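Local coordinates for protein 6-phosphogluconolactonase (Leishmania braziliensis, PDB 3CSS) that probably hydrolyses 6-phosphogluconolactone to 6-phosphogluconate, the second step of the oxidative stage of the pentose phosphate pathway, at residues A[38-44]-A[155-161]; A[72-76]-A[86-90]; A[76-81]-A[107-113]. All blocks are in the same frame, centred on the assembly; numbering follows the deposited sequence. Where two conformers were deposited one is given.

Contact 1 (A[38-44]-A[155-161]); sequences PVVLALS and VVDIVLL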
loop_
_atom_site.group_PDB
_atom_site.type_symbol
_atom_site.label_atom_id
_atom_site.label_comp_id
_atom_site.label_asym_id
_atom_site.label_seq_id
_atom_site.Cartn_x
_atom_site.Cartn_y
_atom_site.Cartn_z
ATOM N N PRO A 38 -14.413 10.779 6.383
ATOM C CA PRO A 38 -13.018 10.470 6.686
ATOM C C PRO A 38 -12.072 10.552 5.488
ATOM O O PRO A 38 -12.504 10.508 4.345
ATOM C CB PRO A 38 -13.083 9.023 7.177
ATOM C CG PRO A 38 -14.217 8.441 6.447
ATOM C CD PRO A 38 -15.246 9.564 6.370
ATOM N N VAL A 39 -10.788 10.692 5.793
ATOM C CA VAL A 39 -9.712 10.448 4.830
ATOM C C VAL A 39 -9.561 8.927 4.697
ATOM O O VAL A 39 -9.501 8.214 5.700
ATOM C CB VAL A 39 -8.391 11.101 5.342
ATOM C CG1 VAL A 39 -7.158 10.587 4.597
ATOM C CG2 VAL A 39 -8.503 12.614 5.225
ATOM N N VAL A 40 -9.514 8.414 3.473
ATOM C CA VAL A 40 -9.305 6.985 3.274
ATOM C C VAL A 40 -7.799 6.748 3.148
ATOM O O VAL A 40 -7.169 7.300 2.249
ATOM C CB VAL A 40 -10.041 6.454 2.007
ATOM C CG1 VAL A 40 -9.886 4.966 1.913
ATOM C CG2 VAL A 40 -11.508 6.824 2.040
ATOM N N LEU A 41 -7.246 5.934 4.050
ATOM C CA LEU A 41 -5.800 5.645 4.107
ATOM C C LEU A 41 -5.586 4.154 3.869
ATOM O O LEU A 41 -6.137 3.342 4.606
ATOM C CB LEU A 41 -5.235 6.052 5.482
ATOM C CG LEU A 41 -3.743 5.797 5.790
ATOM C CD1 LEU A 41 -2.857 6.511 4.795
ATOM C CD2 LEU A 41 -3.393 6.188 7.253
ATOM N N ALA A 42 -4.779 3.807 2.866
ATOM C CA ALA A 42 -4.380 2.425 2.641
ATOM C C ALA A 42 -3.006 2.210 3.256
ATOM O O ALA A 42 -2.000 2.840 2.848
ATOM C CB ALA A 42 -4.340 2.093 1.147
ATOM N N LEU A 43 -2.968 1.315 4.226
ATOM C CA LEU A 43 -1.771 0.995 4.972
ATOM C C LEU A 43 -0.873 0.081 4.201
ATOM O O LEU A 43 -1.350 -0.821 3.484
ATOM C CB LEU A 43 -2.161 0.300 6.277
ATOM C CG LEU A 43 -3.014 1.109 7.232
ATOM C CD1 LEU A 43 -3.390 0.235 8.402
ATOM C CD2 LEU A 43 -2.303 2.395 7.658
ATOM N N SER A 44 0.437 0.330 4.294
ATOM C CA SER A 44 1.446 -0.597 3.793
ATOM C C SER A 44 1.927 -1.526 4.893
ATOM O O SER A 44 1.662 -1.330 6.073
ATOM C CB SER A 44 2.633 0.145 3.207
ATOM O OG SER A 44 3.137 1.017 4.191
ATOM N N VAL A 155 -11.878 5.344 -4.434
ATOM C CA VAL A 155 -10.976 6.488 -4.504
ATOM C C VAL A 155 -10.324 6.638 -3.147
ATOM O O VAL A 155 -10.965 7.011 -2.158
ATOM C CB VAL A 155 -11.705 7.777 -4.928
ATOM C CG1 VAL A 155 -10.734 8.947 -4.954
ATOM C CG2 VAL A 155 -12.370 7.570 -6.293
ATOM N N VAL A 156 -9.048 6.281 -3.092
ATOM C CA VAL A 156 -8.291 6.347 -1.847
ATOM C C VAL A 156 -7.612 7.713 -1.740
ATOM O O VAL A 156 -7.000 8.177 -2.695
ATOM C CB VAL A 156 -7.273 5.192 -1.780
ATOM C CG1 VAL A 156 -6.432 5.295 -0.523
ATOM C CG2 VAL A 156 -8.000 3.860 -1.877
ATOM N N ASP A 157 -7.684 8.350 -0.575
ATOM C CA ASP A 157 -7.016 9.651 -0.379
ATOM C C ASP A 157 -5.485 9.536 -0.296
ATOM O O ASP A 157 -4.748 10.291 -0.953
ATOM C CB ASP A 157 -7.551 10.370 0.865
ATOM C CG ASP A 157 -8.991 10.799 0.702
ATOM O OD1 ASP A 157 -9.214 11.791 -0.025
ATOM O OD2 ASP A 157 -9.879 10.118 1.244
ATOM N N ILE A 158 -5.017 8.585 0.495
ATOM C CA ILE A 158 -3.587 8.346 0.666
ATOM C C ILE A 158 -3.300 6.858 0.635
ATOM O O ILE A 158 -3.832 6.107 1.454
ATOM C CB ILE A 158 -3.052 8.908 2.013
ATOM C CG1 ILE A 158 -3.308 10.408 2.103
ATOM C CG2 ILE A 158 -1.539 8.544 2.192
ATOM C CD1 ILE A 158 -3.017 10.991 3.460
ATOM N N VAL A 159 -2.466 6.450 -0.321
ATOM C CA VAL A 159 -1.924 5.094 -0.382
ATOM C C VAL A 159 -0.476 5.127 0.086
ATOM O O VAL A 159 0.379 5.759 -0.543
ATOM C CB VAL A 159 -2.018 4.449 -1.803
ATOM C CG1 VAL A 159 -1.412 3.026 -1.782
ATOM C CG2 VAL A 159 -3.470 4.445 -2.335
ATOM N N LEU A 160 -0.197 4.435 1.184
ATOM C CA LEU A 160 1.152 4.257 1.635
ATOM C C LEU A 160 1.717 3.026 0.929
ATOM O O LEU A 160 1.011 2.015 0.804
ATOM C CB LEU A 160 1.187 4.027 3.138
ATOM C CG LEU A 160 0.690 5.169 4.012
ATOM C CD1 LEU A 160 0.700 4.695 5.474
ATOM C CD2 LEU A 160 1.596 6.374 3.822
ATOM N N LEU A 161 2.983 3.101 0.511
ATOM C CA LEU A 161 3.637 2.017 -0.205
ATOM C C LEU A 161 5.078 1.867 0.248
ATOM O O LEU A 161 5.656 2.775 0.832
ATOM C CB LEU A 161 3.622 2.276 -1.727
ATOM C CG LEU A 161 2.288 2.294 -2.464
ATOM C CD1 LEU A 161 2.591 2.706 -3.902
ATOM C CD2 LEU A 161 1.597 0.934 -2.400
HETATM O O HOH W 1 -0.975 0.296 0.794
HETATM O O HOH W 2 5.694 1.771 3.518
#

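Contact 2 (A[72-76]-A[86-90]); sequences ILGDE and SNFSM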
loop_
_atom_site.group_PDB
_atom_site.type_symbol
_atom_site.label_atom_id
_atom_site.label_comp_id
_atom_site.label_asym_id
_atom_site.label_seq_id
_atom_site.Cartn_x
_atom_site.Cartn_y
_atom_site.Cartn_z
ATOM N N ILE A 72 -7.720 0.925 5.412
ATOM C CA ILE A 72 -7.738 -0.321 4.664
ATOM C C ILE A 72 -6.309 -0.826 4.536
ATOM O O ILE A 72 -5.358 -0.055 4.641
ATOM C CB ILE A 72 -8.396 -0.178 3.262
ATOM C CG1 ILE A 72 -7.481 0.546 2.254
ATOM C CG2 ILE A 72 -9.783 0.564 3.374
ATOM C CD1 ILE A 72 -8.068 0.575 0.814
ATOM N N LEU A 73 -6.169 -2.129 4.329
ATOM C CA LEU A 73 -4.857 -2.700 4.041
ATOM C C LEU A 73 -4.661 -2.676 2.522
ATOM O O LEU A 73 -5.449 -3.233 1.753
ATOM C CB LEU A 73 -4.747 -4.135 4.562
ATOM C CG LEU A 73 -4.768 -4.345 6.075
ATOM C CD1 LEU A 73 -4.912 -5.842 6.358
ATOM C CD2 LEU A 73 -3.517 -3.785 6.732
ATOM N N GLY A 74 -3.612 -1.997 2.077
ATOM C CA GLY A 74 -3.284 -1.969 0.650
ATOM C C GLY A 74 -2.811 -3.296 0.049
ATOM O O GLY A 74 -2.957 -3.520 -1.143
ATOM N N ASP A 75 -2.255 -4.161 0.885
ATOM C CA ASP A 75 -1.981 -5.531 0.529
ATOM C C ASP A 75 -1.860 -6.343 1.790
ATOM O O ASP A 75 -1.683 -5.798 2.886
ATOM C CB ASP A 75 -0.727 -5.675 -0.337
ATOM C CG ASP A 75 0.575 -5.482 0.441
ATOM O OD1 ASP A 75 0.851 -4.351 0.917
ATOM O OD2 ASP A 75 1.362 -6.452 0.518
ATOM N N GLU A 76 -1.970 -7.651 1.640
ATOM C CA GLU A 76 -1.932 -8.520 2.813
ATOM C C GLU A 76 -1.421 -9.903 2.480
ATOM O O GLU A 76 -1.688 -10.453 1.410
ATOM C CB GLU A 76 -3.307 -8.563 3.496
ATOM C CG GLU A 76 -3.418 -9.470 4.725
ATOM C CD GLU A 76 -2.494 -9.064 5.877
ATOM O OE1 GLU A 76 -1.263 -9.007 5.669
ATOM O OE2 GLU A 76 -3.004 -8.855 7.011
ATOM N N SER A 86 1.470 -11.312 9.369
ATOM C CA SER A 86 0.407 -10.575 8.687
ATOM C C SER A 86 0.599 -9.065 8.900
ATOM O O SER A 86 1.062 -8.620 9.962
ATOM C CB SER A 86 -0.986 -11.003 9.155
ATOM O OG SER A 86 -1.282 -10.459 10.409
ATOM N N ASN A 87 0.215 -8.293 7.887
ATOM C CA ASN A 87 0.261 -6.829 7.978
ATOM C C ASN A 87 -0.758 -6.332 9.007
ATOM O O ASN A 87 -0.511 -5.353 9.701
ATOM C CB ASN A 87 0.045 -6.157 6.615
ATOM C CG ASN A 87 1.165 -6.442 5.625
ATOM O OD1 ASN A 87 2.315 -6.668 6.017
ATOM N ND2 ASN A 87 0.844 -6.382 4.340
ATOM N N PHE A 88 -1.880 -7.033 9.112
ATOM C CA PHE A 88 -2.896 -6.695 10.094
ATOM C C PHE A 88 -2.358 -6.768 11.519
ATOM O O PHE A 88 -2.598 -5.881 12.326
ATOM C CB PHE A 88 -4.100 -7.604 9.942
ATOM C CG PHE A 88 -5.209 -7.273 10.886
ATOM C CD1 PHE A 88 -6.063 -6.210 10.619
ATOM C CD2 PHE A 88 -5.367 -7.986 12.057
ATOM C CE1 PHE A 88 -7.109 -5.899 11.509
ATOM C CE2 PHE A 88 -6.397 -7.674 12.959
ATOM C CZ PHE A 88 -7.265 -6.621 12.671
ATOM N N SER A 89 -1.625 -7.824 11.821
ATOM C CA SER A 89 -1.006 -7.967 13.133
ATOM C C SER A 89 -0.085 -6.785 13.417
ATOM O O SER A 89 -0.181 -6.132 14.461
ATOM C CB SER A 89 -0.198 -9.255 13.207
ATOM O OG SER A 89 0.465 -9.346 14.458
ATOM N N MET A 90 0.822 -6.527 12.483
ATOM C CA MET A 90 1.764 -5.436 12.639
ATOM C C MET A 90 1.039 -4.105 12.862
ATOM O O MET A 90 1.374 -3.363 13.778
ATOM C CB MET A 90 2.690 -5.358 11.425
ATOM C CG MET A 90 3.730 -4.259 11.524
ATOM S SD MET A 90 3.150 -2.667 10.910
ATOM C CE MET A 90 2.933 -3.019 9.167
HETATM O O HOH W 3 3.062 -6.869 2.355
#

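Contact 3 (A[76-81]-A[107-113]); sequences ERLLSE and IDRRAAL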
loop_
_atom_site.group_PDB
_atom_site.type_symbol
_atom_site.label_atom_id
_atom_site.label_comp_id
_atom_site.label_asym_id
_atom_site.label_seq_id
_atom_site.Cartn_x
_atom_site.Cartn_y
_atom_site.Cartn_z
ATOM N N GLU A 76 -1.970 -7.651 1.640
ATOM C CA GLU A 76 -1.932 -8.520 2.813
ATOM C C GLU A 76 -1.421 -9.903 2.480
ATOM O O GLU A 76 -1.688 -10.453 1.410
ATOM C CB GLU A 76 -3.307 -8.563 3.496
ATOM C CG GLU A 76 -3.418 -9.470 4.725
ATOM C CD GLU A 76 -2.494 -9.064 5.877
ATOM O OE1 GLU A 76 -1.263 -9.007 5.669
ATOM O OE2 GLU A 76 -3.004 -8.855 7.011
ATOM N N ARG A 77 -0.671 -10.445 3.424
ATOM C CA ARG A 77 -0.260 -11.837 3.407
ATOM C C ARG A 77 -1.420 -12.700 3.885
ATOM O O ARG A 77 -1.984 -12.439 4.961
ATOM C CB ARG A 77 0.934 -12.021 4.348
ATOM C CG ARG A 77 2.194 -11.302 3.931
ATOM C CD ARG A 77 2.247 -9.847 4.413
ATOM N NE ARG A 77 3.510 -9.187 4.077
ATOM C CZ ARG A 77 4.602 -9.159 4.834
ATOM N NH1 ARG A 77 4.648 -9.782 5.998
ATOM N NH2 ARG A 77 5.692 -8.506 4.402
ATOM N N LEU A 78 -1.757 -13.756 3.142
ATOM C CA LEU A 78 -2.922 -14.585 3.486
ATOM C C LEU A 78 -2.579 -15.586 4.581
ATOM O O LEU A 78 -2.528 -16.811 4.376
ATOM C CB LEU A 78 -3.509 -15.250 2.249
ATOM C CG LEU A 78 -4.001 -14.228 1.215
ATOM C CD1 LEU A 78 -4.578 -14.918 -0.010
ATOM C CD2 LEU A 78 -5.010 -13.251 1.835
ATOM N N LEU A 79 -2.320 -15.008 5.750
ATOM C CA LEU A 79 -2.096 -15.718 6.997
ATOM C C LEU A 79 -3.198 -15.270 7.974
ATOM O O LEU A 79 -3.926 -14.318 7.703
ATOM C CB LEU A 79 -0.701 -15.364 7.533
ATOM C CG LEU A 79 0.481 -15.681 6.603
ATOM C CD1 LEU A 79 1.699 -14.834 6.937
ATOM C CD2 LEU A 79 0.833 -17.169 6.626
ATOM N N SER A 80 -3.333 -15.956 9.102
ATOM C CA SER A 80 -4.305 -15.542 10.117
ATOM C C SER A 80 -4.006 -14.109 10.603
ATOM O O SER A 80 -2.861 -13.654 10.546
ATOM C CB SER A 80 -4.355 -16.547 11.289
ATOM O OG SER A 80 -3.253 -16.397 12.174
ATOM N N GLU A 81 -5.043 -13.397 11.037
ATOM C CA GLU A 81 -4.892 -12.057 11.634
ATOM C C GLU A 81 -3.962 -12.032 12.859
ATOM O O GLU A 81 -3.326 -11.010 13.131
ATOM C CB GLU A 81 -6.260 -11.480 12.037
ATOM C CG GLU A 81 -7.156 -11.117 10.860
ATOM C CD GLU A 81 -8.389 -10.314 11.257
ATOM O OE1 GLU A 81 -8.828 -9.465 10.443
ATOM O OE2 GLU A 81 -8.919 -10.530 12.371
ATOM N N ILE A 107 -10.059 -7.759 6.115
ATOM C CA ILE A 107 -9.955 -8.779 5.075
ATOM C C ILE A 107 -10.279 -10.125 5.718
ATOM O O ILE A 107 -9.713 -10.472 6.754
ATOM C CB ILE A 107 -8.534 -8.852 4.458
ATOM C CG1 ILE A 107 -8.166 -7.519 3.789
ATOM C CG2 ILE A 107 -8.454 -9.984 3.432
ATOM C CD1 ILE A 107 -6.711 -7.432 3.306
ATOM N N ASP A 108 -11.181 -10.872 5.092
ATOM C CA ASP A 108 -11.522 -12.227 5.513
ATOM C C ASP A 108 -10.607 -13.225 4.795
ATOM O O ASP A 108 -10.768 -13.460 3.604
ATOM C CB ASP A 108 -12.998 -12.492 5.192
ATOM C CG ASP A 108 -13.484 -13.823 5.698
ATOM O OD1 ASP A 108 -12.698 -14.569 6.325
ATOM O OD2 ASP A 108 -14.676 -14.116 5.462
ATOM N N ARG A 109 -9.647 -13.808 5.514
ATOM C CA ARG A 109 -8.622 -14.668 4.886
ATOM C C ARG A 109 -8.930 -16.137 4.875
ATOM O O ARG A 109 -8.199 -16.910 4.267
ATOM C CB ARG A 109 -7.265 -14.555 5.597
ATOM C CG ARG A 109 -6.776 -13.177 5.820
ATOM C CD ARG A 109 -7.066 -12.714 7.224
ATOM N NE ARG A 109 -6.922 -11.266 7.291
ATOM C CZ ARG A 109 -5.759 -10.639 7.411
ATOM N NH1 ARG A 109 -4.632 -11.320 7.490
ATOM N NH2 ARG A 109 -5.743 -9.320 7.437
ATOM N N ARG A 110 -10.003 -16.527 5.553
ATOM C CA ARG A 110 -10.355 -17.932 5.810
ATOM C C ARG A 110 -10.324 -18.822 4.577
ATOM O O ARG A 110 -9.876 -19.961 4.615
ATOM C CB ARG A 110 -11.771 -18.008 6.384
ATOM C CG ARG A 110 -11.867 -18.029 7.897
ATOM C CD ARG A 110 -13.016 -18.930 8.283
ATOM N NE ARG A 110 -12.990 -20.131 7.453
ATOM C CZ ARG A 110 -12.370 -21.253 7.793
ATOM N NH1 ARG A 110 -11.758 -21.340 8.966
ATOM N NH2 ARG A 110 -12.378 -22.291 6.972
ATOM N N ALA A 111 -10.869 -18.309 3.475
ATOM C CA ALA A 111 -10.954 -19.101 2.236
ATOM C C ALA A 111 -9.576 -19.518 1.685
ATOM O O ALA A 111 -9.481 -20.480 0.921
ATOM C CB ALA A 111 -11.741 -18.340 1.168
ATOM N N ALA A 112 -8.525 -18.794 2.077
ATOM C CA ALA A 112 -7.158 -19.031 1.594
ATOM C C ALA A 112 -6.248 -19.801 2.555
ATOM O O ALA A 112 -5.224 -20.317 2.135
ATOM C CB ALA A 112 -6.496 -17.691 1.239
ATOM N N LEU A 113 -6.594 -19.870 3.837
ATOM C CA LEU A 113 -5.636 -20.368 4.836
ATOM C C LEU A 113 -5.192 -21.833 4.613
ATOM O O LEU A 113 -4.039 -22.184 4.883
ATOM C CB LEU A 113 -6.174 -20.168 6.260
ATOM C CG LEU A 113 -6.338 -18.724 6.745
ATOM C CD1 LEU A 113 -6.864 -18.717 8.179
ATOM C CD2 LEU A 113 -5.033 -17.958 6.639
HETATM O O HOH W 4 -8.148 -8.089 8.369
#

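Contact 1 (A[38-44]-A[155-161])
The side chain of L41 lies over I158 and L160, its CD1 packing 3.6 Å from I158 CG2 and 3.9 Å from L160 CG. L41 and I158 are bridge partners on one face of the sheet, the face packed by helices 14-30 and 50-59; A42 and V159 pair on the other, where A42 CB meets V159 CG1 and V156 CG1, each at 4.2 Å. Strands 39-43 and 158-161 run parallel, 14° apart in direction with axes 4.8 Å from each other. Their hydrogen bonds alternate as parallel pairing requires: I158 N to V40 O (3.1 Å), A42 N to I158 O (2.9 Å), L160 N to A42 O (2.9 Å). At the start D157 OD2 stands in for backbone, accepting from V40 N at 2.8 Å. Toward the far end one water bonds L160 O (2.6 Å) and, weakly, L43 O (2.9 Å); another bridges S44 OG (2.7 Å) and, weakly, L161 O (2.9 Å). Strand 39-43 also bonds to strand 69-77, so this is parallel pairing in the middle of the mixed, mainly parallel sheet of a Rossmann-like alpha/beta fold. The chemistry implies a largely apolar interior held by backbone bonds, with water, D157 and S44 toward the ends.

Contact 2 (A[72-76]-A[86-90])
S86 opens the helix as its N-cap: its OG accepts from S89 N at 3.0 Å, and M90 N closes the first turn on S86 O at 3.3 Å. The same hydroxyl is also bonded to D83 O in the preceding loop, while S86 CB lies 3.6 Å from E76 OE2. N87 follows and makes the densest set of polar contacts. Its backbone N donates to E76 OE1 (2.8 Å), and its ND2 reaches D75 O (3.0 Å), so one residue holds both the backbone and a side chain of the strand. A water adds a further link, donating to D75 OD2 at 2.5 Å and accepting from N87 ND2 at 3.0 Å; D75 OD2 is bonded to S171 as well, and N87 OD1 takes the backbone N of G46. At F88 the backbone N donates to E76 OE2 at 3.0 Å. A strand-end glutamate thus accepts two successive NH groups that have no acceptor within the helix, consistent with a favourable helix dipole, while OE2 also forms a salt bridge with R109. F88 CB packs 4.1 Å from L73 CD1, which meets the ring at its edge. Farther on, M90 turns to K50 and Y53 of helix 50-59. At this strand-to-helix connection of the alpha/beta fold, the beginning of helix 87-96 is held against the end of strand 69-77, which runs between strands 39-43 and 201-204, with Y133 of helix 123-140 hydrogen-bonded to L73 O.

Contact 3 (A[76-81]-A[107-113])
A salt bridge dominates: R109 NH2 and NH1 both donate to E76 OE2, at 2.8 and 3.0 Å, so one carboxylate oxygen takes two guanidinium protons. R109 NH1 also donates to L79 O (3.1 Å), and R109 NE turns back to I107 O of its own segment (3.0 Å), so all three guanidinium nitrogens are engaged. A water accepts from R109 NH2 (2.9 Å) and I107 N (3.0 Å) and donates to E81 OE1 (2.6 Å), tying the two segments together again. Over one face of the guanidinium lies the aliphatic part of E81, its CG 3.6 Å from R109 NE. Packing surrounds this polar centre. I107 CD1 meets E76 CB at 3.6 Å, L78 CD1 touches A112 CB at 3.6 Å, and L113 CD2 rests 3.5 Å from L79 C. L78 is the centre of an inverse gamma turn, closed by L79 N to R77 O at 2.7 Å, which bends the chain as it leaves strand 69-77. Helix 123-140 lines the apolar side, through A126 against L78 and V129 against I107 and A112. The arrangement is a buried arginine-carboxylate pair at the end of a strand of the mixed sheet in this alpha/beta fold, joining the turn after the strand to the loop and short, weakly bonded helix at 107-113, while E76 also receives the first NH groups of helix 87-96.

Contacts 1 and 2 lie about equally near the centre of the chain (8 and 9 Å), contact 3 farther out at 17 Å. The centres of contacts 1 and 2 are 13 Å apart, those of contacts 2 and 3 are 10 Å apart, and those of contacts 1 and 3 are 21 Å apart, without touching. In sequence, contacts 2 and 3 both fall between the segments of contact 1, and the segments of 2 and 3 alternate. Backbone bonds of L43 to I72 and G74 join contact 1 to contact 2 across neighbouring strands, and E76, shared by contacts 2 and 3, carries the connection on to helix 87-96 and 107-113, uniting sheet, helix start and peripheral turns.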